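Local coordinates for protein phycocyanobilin lyase subunit beta (Nostoc sp. PCC 7120, PDB 5N3U) that is the CpcF subunit that, together with CpcE, forms a lyase and is probably required for attaching the phycocyanobilin chromophore to the phycocyanin alpha chain CpcA, at residues Q66-I71 and R84-I89; D96-A101 and K116-L121. All blocks are in the same frame, centred on the assembly; numbering follows the deposited sequence.

Contact 1: Q66-I71 and R84-I89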
ATOM      1  N   GLN B  66      15.131  12.533  15.900  1.00 28.38           N
ATOM      2  CA  GLN B  66      15.314  11.224  15.265  1.00 27.16           C
ATOM      3  C   GLN B  66      14.006  10.617  14.799  1.00 25.17           C
ATOM      4  O   GLN B  66      13.944  10.021  13.697  1.00 24.74           O
ATOM      5  CB  GLN B  66      16.057  10.288  16.216  1.00 29.79           C
ATOM      6  CG  GLN B  66      17.586  10.571  16.187  1.00 33.24           C
ATOM      7  CD  GLN B  66      18.253   9.953  17.367  1.00 43.84           C
ATOM      8  OE1 GLN B  66      17.929  10.303  18.495  1.00 51.63           O
ATOM      9  NE2 GLN B  66      19.131   9.008  17.142  1.00 46.89           N
ATOM     10  N   LEU B  67      12.961  10.737  15.589  1.00 23.05           N
ATOM     11  CA  LEU B  67      11.648  10.324  15.043  1.00 23.70           C
ATOM     12  C   LEU B  67      11.332  11.026  13.722  1.00 23.33           C
ATOM     13  O   LEU B  67      10.887  10.390  12.800  1.00 26.44           O
ATOM     14  CB  LEU B  67      10.567  10.587  15.974  1.00 23.36           C
ATOM     15  CG  LEU B  67      10.422   9.601  17.142  1.00 23.53           C
ATOM     16  CD1 LEU B  67       9.609  10.258  18.222  1.00 25.13           C
ATOM     17  CD2 LEU B  67       9.731   8.313  16.714  1.00 24.20           C
ATOM     18  N   LEU B  68      11.574  12.333  13.599  1.00 24.04           N
ATOM     19  CA  LEU B  68      11.278  13.043  12.343  1.00 25.52           C
ATOM     20  C   LEU B  68      12.115  12.636  11.143  1.00 26.40           C
ATOM     21  O   LEU B  68      11.628  12.813  10.035  1.00 26.42           O
ATOM     22  CB  LEU B  68      11.421  14.555  12.435  1.00 28.14           C
ATOM     23  CG  LEU B  68      10.512  15.222  13.404  1.00 26.65           C
ATOM     24  CD1 LEU B  68      10.902  16.675  13.739  1.00 29.35           C
ATOM     25  CD2 LEU B  68       9.113  15.154  12.979  1.00 27.05           C
ATOM     26  N   THR B  69      13.337  12.178  11.331  1.00 22.52           N
ATOM     27  CA  THR B  69      14.238  11.895  10.258  1.00 25.03           C
ATOM     28  C   THR B  69      14.485  10.402  10.070  1.00 25.77           C
ATOM     29  O   THR B  69      15.255  10.036   9.212  1.00 27.79           O
ATOM     30  CB  THR B  69      15.614  12.552  10.489  1.00 31.78           C
ATOM     31  OG1 THR B  69      16.145  12.134  11.737  1.00 28.71           O
ATOM     32  CG2 THR B  69      15.476  14.082  10.540  1.00 33.08           C
ATOM     33  N   GLN B  70      13.833   9.545  10.845  1.00 23.96           N
ATOM     34  CA  GLN B  70      13.949   8.071  10.660  1.00 23.76           C
ATOM     35  C   GLN B  70      12.562   7.484  10.456  1.00 23.57           C
ATOM     36  O   GLN B  70      12.173   6.504  11.128  1.00 25.02           O
ATOM     37  CB  GLN B  70      14.609   7.418  11.881  1.00 27.13           C
ATOM     38  CG  GLN B  70      16.057   7.913  11.978  1.00 33.69           C
ATOM     39  CD  GLN B  70      16.799   7.462  13.242  1.00 37.09           C
ATOM     40  OE1 GLN B  70      16.446   6.479  13.871  1.00 35.19           O
ATOM     41  NE2 GLN B  70      17.783   8.251  13.653  1.00 39.86           N
ATOM     42  N   ILE B  71      11.789   8.109   9.558  1.00 23.03           N
ATOM     43  CA  ILE B  71      10.467   7.630   9.231  1.00 23.29           C
ATOM     44  C   ILE B  71      10.637   6.586   8.119  1.00 24.12           C
ATOM     45  O   ILE B  71      11.338   6.819   7.132  1.00 23.34           O
ATOM     46  CB  ILE B  71       9.549   8.737   8.801  1.00 26.02           C
ATOM     47  CG1 ILE B  71       9.261   9.589  10.015  1.00 25.65           C
ATOM     48  CG2 ILE B  71       8.237   8.149   8.280  1.00 26.33           C
ATOM     49  CD1 ILE B  71       8.555  10.847   9.681  1.00 30.64           C
ATOM     50  N   ARG B  84       2.149   8.119  15.172  1.00 21.08           N
ATOM     51  CA  ARG B  84       1.442   8.053  16.429  1.00 23.22           C
ATOM     52  C   ARG B  84       2.312   8.541  17.640  1.00 22.41           C
ATOM     53  O   ARG B  84       1.833   9.198  18.556  1.00 24.19           O
ATOM     54  CB  ARG B  84       0.877   6.655  16.663  1.00 27.77           C
ATOM     55  CG  ARG B  84      -0.172   6.598  17.797  1.00 39.96           C
ATOM     56  CD  ARG B  84      -0.988   5.293  17.833  1.00 45.13           C
ATOM     57  NE  ARG B  84      -1.352   4.808  16.484  1.00 46.54           N
ATOM     58  CZ  ARG B  84      -0.807   3.799  15.809  1.00 41.40           C
ATOM     59  NH1 ARG B  84       0.215   3.120  16.266  1.00 47.63           N
ATOM     60  NH2 ARG B  84      -1.278   3.486  14.598  1.00 51.54           N
ATOM     61  N   THR B  85       3.563   8.180  17.621  1.00 20.40           N
ATOM     62  CA  THR B  85       4.492   8.507  18.626  1.00 21.34           C
ATOM     63  C   THR B  85       4.776   9.986  18.609  1.00 22.79           C
ATOM     64  O   THR B  85       4.707  10.656  19.663  1.00 21.03           O
ATOM     65  CB  THR B  85       5.760   7.742  18.411  1.00 21.09           C
ATOM     66  OG1 THR B  85       5.470   6.348  18.432  1.00 21.92           O
ATOM     67  CG2 THR B  85       6.745   8.027  19.469  1.00 24.30           C
ATOM     68  N   LEU B  86       5.033  10.547  17.446  1.00 20.20           N
ATOM     69  CA  LEU B  86       5.116  12.015  17.340  1.00 19.87           C
ATOM     70  C   LEU B  86       3.896  12.734  17.789  1.00 21.37           C
ATOM     71  O   LEU B  86       4.006  13.773  18.462  1.00 23.92           O
ATOM     72  CB  LEU B  86       5.425  12.425  15.877  1.00 20.26           C
ATOM     73  CG  LEU B  86       6.780  12.137  15.432  1.00 18.09           C
ATOM     74  CD1 LEU B  86       6.890  12.026  13.908  1.00 20.42           C
ATOM     75  CD2 LEU B  86       7.767  13.111  16.058  1.00 21.36           C
ATOM     76  N   ALA B  87       2.708  12.222  17.446  1.00 20.10           N
ATOM     77  CA  ALA B  87       1.476  12.847  17.840  1.00 21.87           C
ATOM     78  C   ALA B  87       1.366  12.802  19.396  1.00 25.65           C
ATOM     79  O   ALA B  87       1.011  13.776  19.992  1.00 27.30           O
ATOM     80  CB  ALA B  87       0.238  12.127  17.238  1.00 23.64           C
ATOM     81  N   ALA B  88       1.716  11.687  20.012  1.00 24.40           N
ATOM     82  CA  ALA B  88       1.605  11.562  21.497  1.00 27.47           C
ATOM     83  C   ALA B  88       2.625  12.439  22.233  1.00 29.49           C
ATOM     84  O   ALA B  88       2.318  12.992  23.301  1.00 32.07           O
ATOM     85  CB  ALA B  88       1.861  10.113  21.871  1.00 29.16           C
ATOM     86  N   ILE B  89       3.827  12.585  21.683  1.00 30.02           N
ATOM     87  CA  ILE B  89       4.825  13.495  22.242  1.00 26.77           C
ATOM     88  C   ILE B  89       4.340  14.930  22.102  1.00 30.48           C
ATOM     89  O   ILE B  89       4.559  15.736  23.002  1.00 26.97           O
ATOM     90  CB  ILE B  89       6.185  13.347  21.626  1.00 27.81           C
ATOM     91  CG1 ILE B  89       6.730  11.986  21.955  1.00 22.19           C
ATOM     92  CG2 ILE B  89       7.161  14.410  22.185  1.00 29.33           C
ATOM     93  CD1 ILE B  89       7.997  11.627  21.269  1.00 22.35           C
TER

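Contact 2: D96-A101 and K116-L121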
ATOM      1  N   ASP B  96       5.045  19.758  10.141  1.00 20.13           N
ATOM      2  CA  ASP B  96       5.158  19.521   8.662  1.00 21.16           C
ATOM      3  C   ASP B  96       5.132  18.036   8.304  1.00 21.19           C
ATOM      4  O   ASP B  96       4.527  17.680   7.341  1.00 18.80           O
ATOM      5  CB  ASP B  96       6.426  20.174   8.115  1.00 24.99           C
ATOM      6  CG  ASP B  96       6.379  21.748   8.200  1.00 30.32           C
ATOM      7  OD1 ASP B  96       5.273  22.427   8.208  1.00 34.24           O
ATOM      8  OD2 ASP B  96       7.473  22.332   8.235  1.00 39.43           O
ATOM      9  N   VAL B  97       5.776  17.181   9.107  1.00 17.92           N
ATOM     10  CA  VAL B  97       5.625  15.753   8.906  1.00 21.99           C
ATOM     11  C   VAL B  97       4.182  15.307   9.038  1.00 19.64           C
ATOM     12  O   VAL B  97       3.699  14.470   8.266  1.00 17.45           O
ATOM     13  CB  VAL B  97       6.561  14.923   9.822  1.00 22.20           C
ATOM     14  CG1 VAL B  97       6.178  13.467   9.996  1.00 23.24           C
ATOM     15  CG2 VAL B  97       7.962  15.008   9.238  1.00 24.89           C
ATOM     16  N   LEU B  98       3.487  15.758  10.060  1.00 16.81           N
ATOM     17  CA  LEU B  98       2.135  15.371  10.236  1.00 18.57           C
ATOM     18  C   LEU B  98       1.215  15.846   9.136  1.00 18.87           C
ATOM     19  O   LEU B  98       0.298  15.150   8.701  1.00 16.52           O
ATOM     20  CB  LEU B  98       1.592  15.833  11.578  1.00 20.04           C
ATOM     21  CG  LEU B  98       1.727  14.947  12.769  1.00 26.26           C
ATOM     22  CD1 LEU B  98       2.983  14.168  12.844  1.00 29.16           C
ATOM     23  CD2 LEU B  98       1.442  15.735  14.047  1.00 27.30           C
ATOM     24  N   ILE B  99       1.485  17.031   8.644  1.00 18.73           N
ATOM     25  CA  ILE B  99       0.687  17.540   7.495  1.00 20.51           C
ATOM     26  C   ILE B  99       0.877  16.717   6.243  1.00 20.93           C
ATOM     27  O   ILE B  99      -0.094  16.261   5.571  1.00 18.06           O
ATOM     28  CB  ILE B  99       1.047  18.976   7.207  1.00 21.56           C
ATOM     29  CG1 ILE B  99       0.442  19.839   8.262  1.00 20.74           C
ATOM     30  CG2 ILE B  99       0.547  19.387   5.839  1.00 24.30           C
ATOM     31  CD1 ILE B  99       0.851  21.305   8.100  1.00 21.66           C
ATOM     32  N   ASP B 100       2.114  16.326   6.002  1.00 20.61           N
ATOM     33  CA  ASP B 100       2.376  15.476   4.887  1.00 20.93           C
ATOM     34  C   ASP B 100       1.718  14.156   4.967  1.00 20.68           C
ATOM     35  O   ASP B 100       1.188  13.663   3.994  1.00 21.61           O
ATOM     36  CB  ASP B 100       3.888  15.175   4.801  1.00 27.11           C
ATOM     37  CG  ASP B 100       4.590  16.209   4.060  1.00 33.68           C
ATOM     38  OD1 ASP B 100       3.889  17.003   3.397  1.00 41.91           O
ATOM     39  OD2 ASP B 100       5.845  16.288   4.116  1.00 35.13           O
ATOM     40  N   ALA B 101       1.790  13.535   6.118  1.00 20.22           N
ATOM     41  CA  ALA B 101       1.168  12.300   6.378  1.00 21.20           C
ATOM     42  C   ALA B 101      -0.313  12.351   6.268  1.00 23.39           C
ATOM     43  O   ALA B 101      -0.901  11.534   5.610  1.00 27.29           O
ATOM     44  CB  ALA B 101       1.519  11.843   7.778  1.00 22.33           C
ATOM     45  N   LYS B 116      -5.448  13.135  14.048  1.00 22.80           N
ATOM     46  CA  LYS B 116      -5.557  13.327  15.490  1.00 25.05           C
ATOM     47  C   LYS B 116      -4.453  14.177  16.042  1.00 24.80           C
ATOM     48  O   LYS B 116      -4.710  15.111  16.808  1.00 27.21           O
ATOM     49  CB  LYS B 116      -5.615  12.014  16.219  1.00 26.71           C
ATOM     50  CG  LYS B 116      -5.901  12.141  17.724  1.00 31.38           C
ATOM     51  CD  LYS B 116      -6.010  10.773  18.389  1.00 30.59           C
ATOM     52  CE  LYS B 116      -6.389  10.884  19.848  1.00 33.05           C
ATOM     53  NZ  LYS B 116      -6.089   9.571  20.489  1.00 34.11           N
ATOM     54  N   GLY B 117      -3.219  13.855  15.697  1.00 21.34           N
ATOM     55  CA  GLY B 117      -2.094  14.583  16.160  1.00 23.02           C
ATOM     56  C   GLY B 117      -2.079  16.075  15.823  1.00 23.07           C
ATOM     57  O   GLY B 117      -1.708  16.896  16.649  1.00 22.66           O
ATOM     58  N   LEU B 118      -2.534  16.399  14.636  1.00 21.38           N
ATOM     59  CA  LEU B 118      -2.505  17.774  14.168  1.00 20.98           C
ATOM     60  C   LEU B 118      -3.280  18.719  15.129  1.00 25.53           C
ATOM     61  O   LEU B 118      -3.007  19.930  15.146  1.00 23.73           O
ATOM     62  CB  LEU B 118      -3.075  17.873  12.804  1.00 20.73           C
ATOM     63  CG  LEU B 118      -2.048  17.550  11.736  1.00 20.92           C
ATOM     64  CD1 LEU B 118      -2.711  17.437  10.415  1.00 24.80           C
ATOM     65  CD2 LEU B 118      -0.927  18.620  11.720  1.00 23.24           C
ATOM     66  N   GLY B 119      -4.285  18.220  15.854  1.00 24.50           N
ATOM     67  CA  GLY B 119      -5.069  19.140  16.701  1.00 25.93           C
ATOM     68  C   GLY B 119      -4.558  19.250  18.098  1.00 28.55           C
ATOM     69  O   GLY B 119      -5.165  19.906  18.925  1.00 31.86           O
ATOM     70  N   ASN B 120      -3.464  18.588  18.423  1.00 29.10           N
ATOM     71  CA  ASN B 120      -3.036  18.446  19.785  1.00 30.83           C
ATOM     72  C   ASN B 120      -1.568  18.743  20.055  1.00 29.90           C
ATOM     73  O   ASN B 120      -1.083  18.504  21.116  1.00 29.76           O
ATOM     74  CB  ASN B 120      -3.440  16.999  20.215  1.00 32.24           C
ATOM     75  CG  ASN B 120      -4.973  16.826  20.196  1.00 31.72           C
ATOM     76  OD1 ASN B 120      -5.660  16.182  19.314  1.00 36.46           O
ATOM     77  ND2 ASN B 120      -5.533  17.519  21.076  1.00 29.25           N
ATOM     78  N   LEU B 121      -0.834  19.321  19.117  1.00 25.33           N
ATOM     79  CA  LEU B 121       0.544  19.644  19.381  1.00 23.52           C
ATOM     80  C   LEU B 121       0.658  20.876  20.378  1.00 25.27           C
ATOM     81  O   LEU B 121      -0.237  21.704  20.502  1.00 27.83           O
ATOM     82  CB  LEU B 121       1.249  20.004  18.064  1.00 24.13           C
ATOM     83  CG  LEU B 121       1.199  18.905  16.993  1.00 22.57           C
ATOM     84  CD1 LEU B 121       2.058  19.327  15.792  1.00 24.45           C
ATOM     85  CD2 LEU B 121       1.737  17.628  17.553  1.00 26.02           C
TER

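Contact 1: Q66-I71 and R84-I89
The nearest CA pair across the two segments is L67 and L86, with L67 CA 7.1 Å from L86 CA. Residues 66-71 hold the last turn of helix 64-69 and the exit from it, Q70 being the first to leave helical torsions, whereas 84-89 is the C-terminal part of helix 76-89. The pair is a helix-helix packing within the HEAT-repeat region, and L67 is its centre. Its CB lies 3.8 Å from L86 CD2, and its branch end serves two further partners. L67 CG stands anti to its own carbonyl carbon (chi1 -77°); beyond it, L67 CD1 reaches I89 CD1 at 3.7 Å, the two side chains meeting tip to tip. The same L67 CD1 also lies 3.8 Å from T85 CG2, here with the side chains crossing at about a right angle. L68 adds a second line of contact: its CD2 is 3.9 Å from L86 CD2 and equally near L86 CD1, so one methyl meets both branches of the leucine. T85 OG1 lies beside the backbone N (chi1 -59°), which leaves CG2 anti to that N and facing L67, while OG1 is hydrogen-bonded to S53 OG and Y81 O. I38 of helix 34-40 also touches L67. No hydrogen bond links the segments; 228 Å² of surface is buried, mostly by aliphatic groups, which implies cohesion through apolar packing, with the one hydroxyl among the touching side chains satisfied outside it.

Contact 2: D96-A101 and K116-L121
Helix 95-104 lays L98 against L118 in the C-terminal part of helix 108-118, where L98 CA and L118 CA, the nearest CA pair of the two segments, are 6.5 Å apart. The two helices follow each other in the chain and pack as a helical hairpin in the HEAT-repeat region. L118 places its CD2 in the angle between two side chains, 3.8 Å from L98 CB and 3.9 Å from I99 CG1, and crosses I99 at about a right angle. L118 CG is anti to its carbonyl carbon (chi1 -84°) and sits 4.0 Å from L98 CB. T141 of helix 130-145 touches both I99 and L118, and A138 of the same helix touches L118. An alanine in place of L118 would probably leave L98 CB and I99 CG1 without the methyl packed against them and open a gap toward helix 130-145. G117 passes with its backbone alone: L98 CD2 lies 4.0 Å from G117 C, and a modelled CB on G117 would come tightly against that methyl. L121, further along the chain, turns back toward L98, and the two side chains meet tip to tip, with L98 CD2 4.0 Å from L121 CD2 and at the same distance from L121 CD1.

Overall arrangement
Both contacts are equally buried, without a hydrogen bond across either pair of segments and built mostly of aliphatic side chains, but contact 2 lies closer to the middle of the chain (about 4 Å between centres, against about 11 Å for contact 1). They occur in series along the chain, their centres about 10 Å apart, and each joins helices that follow each other, 64-69 with 76-89 and 95-104 with 108-118. They meet directly: I71 CD1 lies 3.6 Å from V97 CG1, and A87 CB 3.6 Å from G117 CA. The central leucine of contact 1 packs on side-chain carbons, that of contact 2 also on bare backbone. Away from the touching residues, R84 NE hydrogen-bonds L276 O and D96 OD2 forms a salt bridge with R75 NH1, on chains of subunit alpha.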